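Local atomic coordinates of 5,10-methylenetetrahydromethanopterin reductase (Methanopyrus kandleri, PDB entry 1EZW), a protein that catalyses the reversible, coenzyme F420-dependent reduction of methylenetetrahydromethanopterin to methyltetrahydromethanopterin, a step of methanogenesis from carbon dioxide. Residues P16-I19 with A20-K24; S233-D237 with E238-I242; V307-K310 with I311-L314. All coordinates share one frame; numbering follows the deposited sequence.

Contact 1. Residues P16-I19 with A20-K24; sequences PTKI and AHLIK
Leu22 N donates to Lys18 O at 2.8 Å, and three more i to i+4 bonds of the same kind stitch the first turns of helix 16-28 together: Ala20 N to Pro16 O, His21 N to Thr17 O and Ile23 N to Ile19 O. This is the helix of the first beta-alpha-beta unit of the TIM barrel, connecting strand 5-10 to strand 33-36. The bond made by His21 N is the most bent at its acceptor, with the donor 38° above the plane of the Thr17 carbonyl. On that flank the polar ends turn to another copy of the protein: His21 ND1 is hydrogen-bonded to Thr17 OG1 of the second subunit, and Thr17 OG1 to His21 ND1 of that subunit, a reciprocal pair across the interface, while His21 NE2 is held by Glu333 of its own chain. Lys18 sets CG anti to its backbone N (chi1 168°), and the bend at chi2 then lays CD 4.0 Å from Leu22 CG, one turn on; the further bends at chi3 and chi4 direct only the end of the chain. The two side chains cross at a slant, and the lysine brings aliphatic carbon, not charge, to this touch. Leu22 CG also rests 3.4 Å from Lys18 O, covering the carbonyl that its own N-H grips. Around the helix, Ile19 and Ile23 form the greasy face toward Leu10 of strand 5-10 and helix 45-54, where Val48 meets Ile19 and Ala52 meets Ile23. Within that face Ile23 keeps CG1 beside its backbone N (chi1 -68°), which folds the branch back along the preceding turn; CG1 passes 3.4 Å from Ile19 O, and CD1 ends 4.2 Å from Ile19 CG2.

Contact 2. Residues S233-D237 with E238-I242; sequences SIDKD and EDKAI
Asp237 holds CG anti to its backbone N (chi1 179°), which carries the carboxylate forward beneath the first turn of the helix that follows, where OD1 accepts from Lys240 N at 3.1 Å. Asp235 has nearly the same first torsion (chi1 -170°), and its OD1 instead reaches the chain just ahead, taking the N-H of Asp237 on its anti lone pair at 2.7 Å. Asp237 is the N-cap residue and the first bond its capping bond; the second closes an Asx turn, and the two aspartates thus work in series: Asp235 fixes the backbone of the residue that caps the helix. The cap is an angled one, since Lys240 N comes from above the carboxylate plane of Asp237, 63° out of it. Asp237 O meanwhile receives Ala241 N, opening the helical bonding pattern. These bonds lie in the short connection by which strand 232-234, paired in parallel with strand 300-302, passes into helix 238-254. Water 1 bridges the outside of the turn, donating to Lys236 O and accepting from Glu238 N, 2.9 Å away. The lysine chain lies across the capping carboxylate at about a right angle, with Lys240 CG 3.7 Å from Asp237 OD2. An alanine in place of Asp237 is likely to leave Lys240 N without its capping acceptor and the first turn of the helix less firmly held. Inside the turn, the methyl of Ala241 fills the angle between strand and helix, its CB 3.8 Å from Asp235 CB and 3.5 Å from Ser233 O. Ser233 closes the far end of the turn, its OG donating to Ala241 O at 2.7 Å.

Contact 3. Residues V307-K310 with I311-L314; sequences VVDK and IEEL
Asp309 O is approached by two groups: water 2 lies 2.9 Å away, and Glu313 N makes a weak bond to it at 3.3 Å. The same water is 2.8 Å from Glu313 OE2, placed to bridge carboxylate and carbonyl over one turn, though it has more acceptors in reach than protons to give; that carboxylate is paired in addition with Lys316 in a salt bridge. Glu313 reaches the water because its chain bends at chi2 (-55°), turning OE2 back along the helix. Close by, Asp309 and Glu312 run side by side, their carboxylate planes 39° apart, with Asp309 OD2 only 3.7 Å from Glu312 OE1, so the two negative groups probably repel one another. This is the solvent-facing side of helix 304-316, an amphipathic helix whose other side lies on strands 232-234 and 300-302. Ordinary helical bonds run from Ile311 N to Val307 O and from Glu312 N to Val308 O. On the inner side Val307 and Ile311 point the same way, CG1 of the valine 3.7 Å from CD1 of the isoleucine, and Ile311 carries the packing on to Val343 and Phe347. Leu314 continues this face toward Ile300 and Phe203, its CG 3.6 Å from Lys310 O. At the border between the two faces Val308 CG1 touches Glu312 OE2 at 3.9 Å.

Contacts 2 and 3 are neighbours, their centres 15 Å apart: Ile234 CG1 packs on Val307 CG2 at 3.9 Å, tying the strand that leads into the capped turn to the inner face of helix 304-316. Glu238, the first residue of helix 238-254, adds a polar tie to Thr306, just before contact 3. Contact 1 stands apart, its nearest atoms about 12 Å from contact 2 and about 17 Å from contact 3, but helix 332-342 is shared: Leu22 and Ile234 both lie against it. Only contact 1 meets other subunits. Its Ile23 side chain lies about 10 Å from the bound magnesium ion and touches Thr56, which belongs with Ser57 to the metal site.

Contact 1. Residues P16-I19 with A20-K24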
loop_
_atom_site.group_PDB
_atom_site.type_symbol
_atom_site.label_atom_id
_atom_site.label_comp_id
_atom_site.label_asym_id
_atom_site.label_seq_id
_atom_site.Cartn_x
_atom_site.Cartn_y
_atom_site.Cartn_z
ATOM N N PRO A 16 11.385 -7.707 0.356
ATOM C CA PRO A 16 10.490 -7.084 -0.623
ATOM C C PRO A 16 10.309 -5.578 -0.496
ATOM O O PRO A 16 10.186 -4.864 -1.505
ATOM C CB PRO A 16 9.182 -7.853 -0.448
ATOM C CG PRO A 16 9.690 -9.267 -0.200
ATOM C CD PRO A 16 10.830 -9.001 0.838
ATOM N N THR A 17 10.234 -5.081 0.742
ATOM C CA THR A 17 10.099 -3.651 0.974
ATOM C C THR A 17 11.368 -2.892 0.548
ATOM O O THR A 17 11.285 -1.717 0.193
ATOM C CB THR A 17 9.788 -3.370 2.456
ATOM O OG1 THR A 17 10.715 -4.093 3.285
ATOM C CG2 THR A 17 8.402 -3.821 2.774
ATOM N N LYS A 18 12.542 -3.521 0.607
ATOM C CA LYS A 18 13.764 -2.830 0.162
ATOM C C LYS A 18 13.746 -2.755 -1.366
ATOM O O LYS A 18 14.048 -1.704 -1.961
ATOM C CB LYS A 18 15.000 -3.589 0.640
ATOM C CG LYS A 18 16.331 -3.134 -0.003
ATOM C CD LYS A 18 16.631 -1.675 0.245
ATOM C CE LYS A 18 16.979 -1.396 1.690
ATOM N NZ LYS A 18 18.197 -2.116 2.055
ATOM N N ILE A 19 13.345 -3.862 -1.987
ATOM C CA ILE A 19 13.280 -3.901 -3.445
ATOM C C ILE A 19 12.269 -2.828 -3.892
ATOM O O ILE A 19 12.561 -2.019 -4.797
ATOM C CB ILE A 19 12.839 -5.293 -3.971
ATOM C CG1 ILE A 19 13.850 -6.402 -3.597
ATOM C CG2 ILE A 19 12.679 -5.214 -5.524
ATOM C CD1 ILE A 19 15.298 -6.152 -4.091
ATOM N N ALA A 20 11.085 -2.770 -3.264
ATOM C CA ALA A 20 10.099 -1.733 -3.615
ATOM C C ALA A 20 10.655 -0.324 -3.410
ATOM O O ALA A 20 10.467 0.552 -4.247
ATOM C CB ALA A 20 8.809 -1.936 -2.774
ATOM N N HIS A 21 11.313 -0.081 -2.262
ATOM C CA HIS A 21 11.926 1.216 -1.993
ATOM C C HIS A 21 12.944 1.600 -3.099
ATOM O O HIS A 21 12.939 2.768 -3.545
ATOM C CB HIS A 21 12.668 1.132 -0.635
ATOM C CG HIS A 21 13.600 2.288 -0.372
ATOM N ND1 HIS A 21 13.165 3.588 -0.195
ATOM C CD2 HIS A 21 14.951 2.335 -0.316
ATOM C CE1 HIS A 21 14.207 4.377 -0.045
ATOM N NE2 HIS A 21 15.303 3.649 -0.115
ATOM N N LEU A 22 13.783 0.646 -3.529
ATOM C CA LEU A 22 14.796 0.980 -4.550
ATOM C C LEU A 22 14.137 1.310 -5.872
ATOM O O LEU A 22 14.583 2.212 -6.610
ATOM C CB LEU A 22 15.825 -0.143 -4.713
ATOM C CG LEU A 22 16.742 -0.272 -3.480
ATOM C CD1 LEU A 22 17.624 -1.513 -3.706
ATOM C CD2 LEU A 22 17.609 0.994 -3.239
ATOM N N ILE A 23 13.024 0.645 -6.145
ATOM C CA ILE A 23 12.312 0.975 -7.391
ATOM C C ILE A 23 11.725 2.392 -7.303
ATOM O O ILE A 23 11.756 3.142 -8.293
ATOM C CB ILE A 23 11.225 -0.069 -7.679
ATOM C CG1 ILE A 23 11.908 -1.405 -8.028
ATOM C CG2 ILE A 23 10.356 0.377 -8.884
ATOM C CD1 ILE A 23 10.933 -2.605 -8.253
ATOM N N LYS A 24 11.202 2.778 -6.128
ATOM C CA LYS A 24 10.725 4.156 -5.977
ATOM C C LYS A 24 11.909 5.146 -6.155
ATOM O O LYS A 24 11.740 6.165 -6.822
ATOM C CB LYS A 24 10.049 4.332 -4.595
ATOM C CG LYS A 24 9.656 5.781 -4.225
ATOM C CD LYS A 24 8.646 6.328 -5.224
ATOM C CE LYS A 24 7.833 7.528 -4.652
ATOM N NZ LYS A 24 8.609 8.739 -4.478
#

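Contact 2. Residues S233-D237 with E238-I242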
loop_
_atom_site.group_PDB
_atom_site.type_symbol
_atom_site.label_atom_id
_atom_site.label_comp_id
_atom_site.label_asym_id
_atom_site.label_seq_id
_atom_site.Cartn_x
_atom_site.Cartn_y
_atom_site.Cartn_z
ATOM N N SER A 233 28.059 -0.671 -12.451
ATOM C CA SER A 233 28.576 -0.227 -11.149
ATOM C C SER A 233 29.077 1.200 -11.229
ATOM O O SER A 233 30.027 1.493 -11.975
ATOM C CB SER A 233 29.681 -1.155 -10.646
ATOM O OG SER A 233 29.955 -0.888 -9.255
ATOM N N ILE A 234 28.449 2.088 -10.463
ATOM C CA ILE A 234 28.819 3.486 -10.498
ATOM C C ILE A 234 29.064 4.040 -9.096
ATOM O O ILE A 234 28.348 3.718 -8.143
ATOM C CB ILE A 234 27.733 4.306 -11.242
ATOM C CG1 ILE A 234 28.258 5.704 -11.589
ATOM C CG2 ILE A 234 26.421 4.377 -10.366
ATOM C CD1 ILE A 234 27.276 6.569 -12.361
ATOM N N ASP A 235 30.100 4.873 -8.982
ATOM C CA ASP A 235 30.454 5.479 -7.695
ATOM C C ASP A 235 31.304 6.703 -8.015
ATOM O O ASP A 235 31.930 6.752 -9.075
ATOM C CB ASP A 235 31.257 4.461 -6.876
ATOM C CG ASP A 235 31.471 4.897 -5.423
ATOM O OD1 ASP A 235 32.303 5.802 -5.164
ATOM O OD2 ASP A 235 30.784 4.314 -4.540
ATOM N N LYS A 236 31.312 7.702 -7.141
ATOM C CA LYS A 236 32.145 8.874 -7.410
ATOM C C LYS A 236 33.623 8.448 -7.388
ATOM O O LYS A 236 34.473 9.127 -7.948
ATOM C CB LYS A 236 31.868 9.975 -6.379
ATOM C CG LYS A 236 32.064 9.527 -4.949
ATOM C CD LYS A 236 31.626 10.615 -3.953
ATOM C CE LYS A 236 31.975 10.221 -2.519
ATOM N NZ LYS A 236 31.389 8.889 -2.178
ATOM N N ASP A 237 33.915 7.324 -6.741
ATOM C CA ASP A 237 35.266 6.773 -6.669
ATOM C C ASP A 237 35.307 5.623 -7.688
ATOM O O ASP A 237 34.829 4.516 -7.425
ATOM C CB ASP A 237 35.549 6.207 -5.271
ATOM C CG ASP A 237 36.945 5.584 -5.149
ATOM O OD1 ASP A 237 37.422 4.974 -6.116
ATOM O OD2 ASP A 237 37.548 5.665 -4.055
ATOM N N GLU A 238 35.887 5.889 -8.852
ATOM C CA GLU A 238 35.955 4.877 -9.897
ATOM C C GLU A 238 36.502 3.531 -9.448
ATOM O O GLU A 238 36.006 2.479 -9.845
ATOM C CB GLU A 238 36.760 5.410 -11.103
ATOM C CG GLU A 238 36.852 4.402 -12.223
ATOM C CD GLU A 238 36.956 5.061 -13.571
ATOM O OE1 GLU A 238 38.023 4.931 -14.222
ATOM O OE2 GLU A 238 35.978 5.722 -13.978
ATOM N N ASP A 239 37.541 3.543 -8.620
ATOM C CA ASP A 239 38.102 2.282 -8.167
ATOM C C ASP A 239 37.127 1.452 -7.373
ATOM O O ASP A 239 37.070 0.238 -7.530
ATOM C CB ASP A 239 39.350 2.550 -7.336
ATOM C CG ASP A 239 40.493 3.000 -8.180
ATOM O OD1 ASP A 239 40.858 2.227 -9.085
ATOM O OD2 ASP A 239 41.018 4.111 -7.944
ATOM N N LYS A 240 36.364 2.114 -6.520
ATOM C CA LYS A 240 35.366 1.433 -5.701
ATOM C C LYS A 240 34.264 0.846 -6.603
ATOM O O LYS A 240 33.814 -0.281 -6.395
ATOM C CB LYS A 240 34.777 2.415 -4.685
ATOM C CG LYS A 240 35.645 2.612 -3.435
ATOM C CD LYS A 240 34.967 3.511 -2.386
ATOM C CE LYS A 240 33.519 3.072 -2.078
ATOM N NZ LYS A 240 33.313 1.616 -1.732
ATOM N N ALA A 241 33.857 1.606 -7.616
ATOM C CA ALA A 241 32.828 1.113 -8.546
ATOM C C ALA A 241 33.336 -0.156 -9.237
ATOM O O ALA A 241 32.653 -1.180 -9.280
ATOM C CB ALA A 241 32.502 2.187 -9.593
ATOM N N ILE A 242 34.565 -0.105 -9.758
ATOM C CA ILE A 242 35.119 -1.253 -10.460
ATOM C C ILE A 242 35.234 -2.487 -9.575
ATOM O O ILE A 242 34.940 -3.605 -9.987
ATOM C CB ILE A 242 36.517 -0.910 -11.054
ATOM C CG1 ILE A 242 36.356 0.148 -12.151
ATOM C CG2 ILE A 242 37.218 -2.196 -11.536
ATOM C CD1 ILE A 242 37.649 0.876 -12.536
HETATM O O HOH W 1 36.787 8.464 -9.733
#

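Contact 3. Residues V307-K310 with I311-L314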
loop_
_atom_site.group_PDB
_atom_site.type_symbol
_atom_site.label_atom_id
_atom_site.label_comp_id
_atom_site.label_asym_id
_atom_site.label_seq_id
_atom_site.Cartn_x
_atom_site.Cartn_y
_atom_site.Cartn_z
ATOM N N VAL A 307 31.148 6.182 -17.030
ATOM C CA VAL A 307 29.870 5.548 -17.355
ATOM C C VAL A 307 29.171 6.228 -18.510
ATOM O O VAL A 307 28.626 5.550 -19.386
ATOM C CB VAL A 307 28.936 5.522 -16.097
ATOM C CG1 VAL A 307 27.496 5.147 -16.488
ATOM C CG2 VAL A 307 29.487 4.523 -15.139
ATOM N N VAL A 308 29.159 7.556 -18.505
ATOM C CA VAL A 308 28.526 8.282 -19.573
ATOM C C VAL A 308 29.218 7.932 -20.897
ATOM O O VAL A 308 28.552 7.693 -21.899
ATOM C CB VAL A 308 28.567 9.812 -19.307
ATOM C CG1 VAL A 308 28.237 10.599 -20.578
ATOM C CG2 VAL A 308 27.510 10.150 -18.222
ATOM N N ASP A 309 30.553 7.905 -20.892
ATOM C CA ASP A 309 31.298 7.561 -22.117
ATOM C C ASP A 309 30.939 6.171 -22.639
ATOM O O ASP A 309 30.779 5.976 -23.857
ATOM C CB ASP A 309 32.798 7.616 -21.854
ATOM C CG ASP A 309 33.326 9.036 -21.731
ATOM O OD1 ASP A 309 34.458 9.182 -21.223
ATOM O OD2 ASP A 309 32.634 9.994 -22.158
ATOM N N LYS A 310 30.827 5.205 -21.728
ATOM C CA LYS A 310 30.466 3.848 -22.104
ATOM C C LYS A 310 29.041 3.769 -22.643
ATOM O O LYS A 310 28.786 3.096 -23.639
ATOM C CB LYS A 310 30.671 2.897 -20.925
ATOM C CG LYS A 310 32.157 2.700 -20.603
ATOM C CD LYS A 310 32.354 1.873 -19.335
ATOM C CE LYS A 310 33.835 1.652 -19.002
ATOM N NZ LYS A 310 34.437 0.681 -19.962
ATOM N N ILE A 311 28.106 4.472 -22.020
ATOM C CA ILE A 311 26.743 4.447 -22.553
ATOM C C ILE A 311 26.704 5.083 -23.949
ATOM O O ILE A 311 26.008 4.597 -24.835
ATOM C CB ILE A 311 25.779 5.156 -21.593
ATOM C CG1 ILE A 311 25.691 4.332 -20.306
ATOM C CG2 ILE A 311 24.409 5.327 -22.255
ATOM C CD1 ILE A 311 24.947 5.051 -19.172
ATOM N N GLU A 312 27.440 6.172 -24.166
ATOM C CA GLU A 312 27.433 6.752 -25.503
ATOM C C GLU A 312 27.807 5.695 -26.562
ATOM O O GLU A 312 27.170 5.629 -27.617
ATOM C CB GLU A 312 28.412 7.944 -25.585
ATOM C CG GLU A 312 28.057 9.078 -24.645
ATOM C CD GLU A 312 29.063 10.213 -24.675
ATOM O OE1 GLU A 312 30.256 9.929 -24.940
ATOM O OE2 GLU A 312 28.658 11.373 -24.408
ATOM N N GLU A 313 28.808 4.864 -26.279
ATOM C CA GLU A 313 29.225 3.845 -27.241
ATOM C C GLU A 313 28.162 2.749 -27.408
ATOM O O GLU A 313 27.984 2.214 -28.490
ATOM C CB GLU A 313 30.555 3.219 -26.834
ATOM C CG GLU A 313 31.705 4.220 -26.827
ATOM C CD GLU A 313 31.845 4.928 -28.162
ATOM O OE1 GLU A 313 32.020 4.226 -29.179
ATOM O OE2 GLU A 313 31.759 6.175 -28.183
ATOM N N LEU A 314 27.466 2.401 -26.324
ATOM C CA LEU A 314 26.395 1.412 -26.446
ATOM C C LEU A 314 25.280 1.953 -27.319
ATOM O O LEU A 314 24.768 1.237 -28.189
ATOM C CB LEU A 314 25.837 1.056 -25.058
ATOM C CG LEU A 314 26.768 0.146 -24.278
ATOM C CD1 LEU A 314 26.228 0.054 -22.836
ATOM C CD2 LEU A 314 26.852 -1.222 -24.900
HETATM O O HOH W 2 32.082 7.631 -25.865
#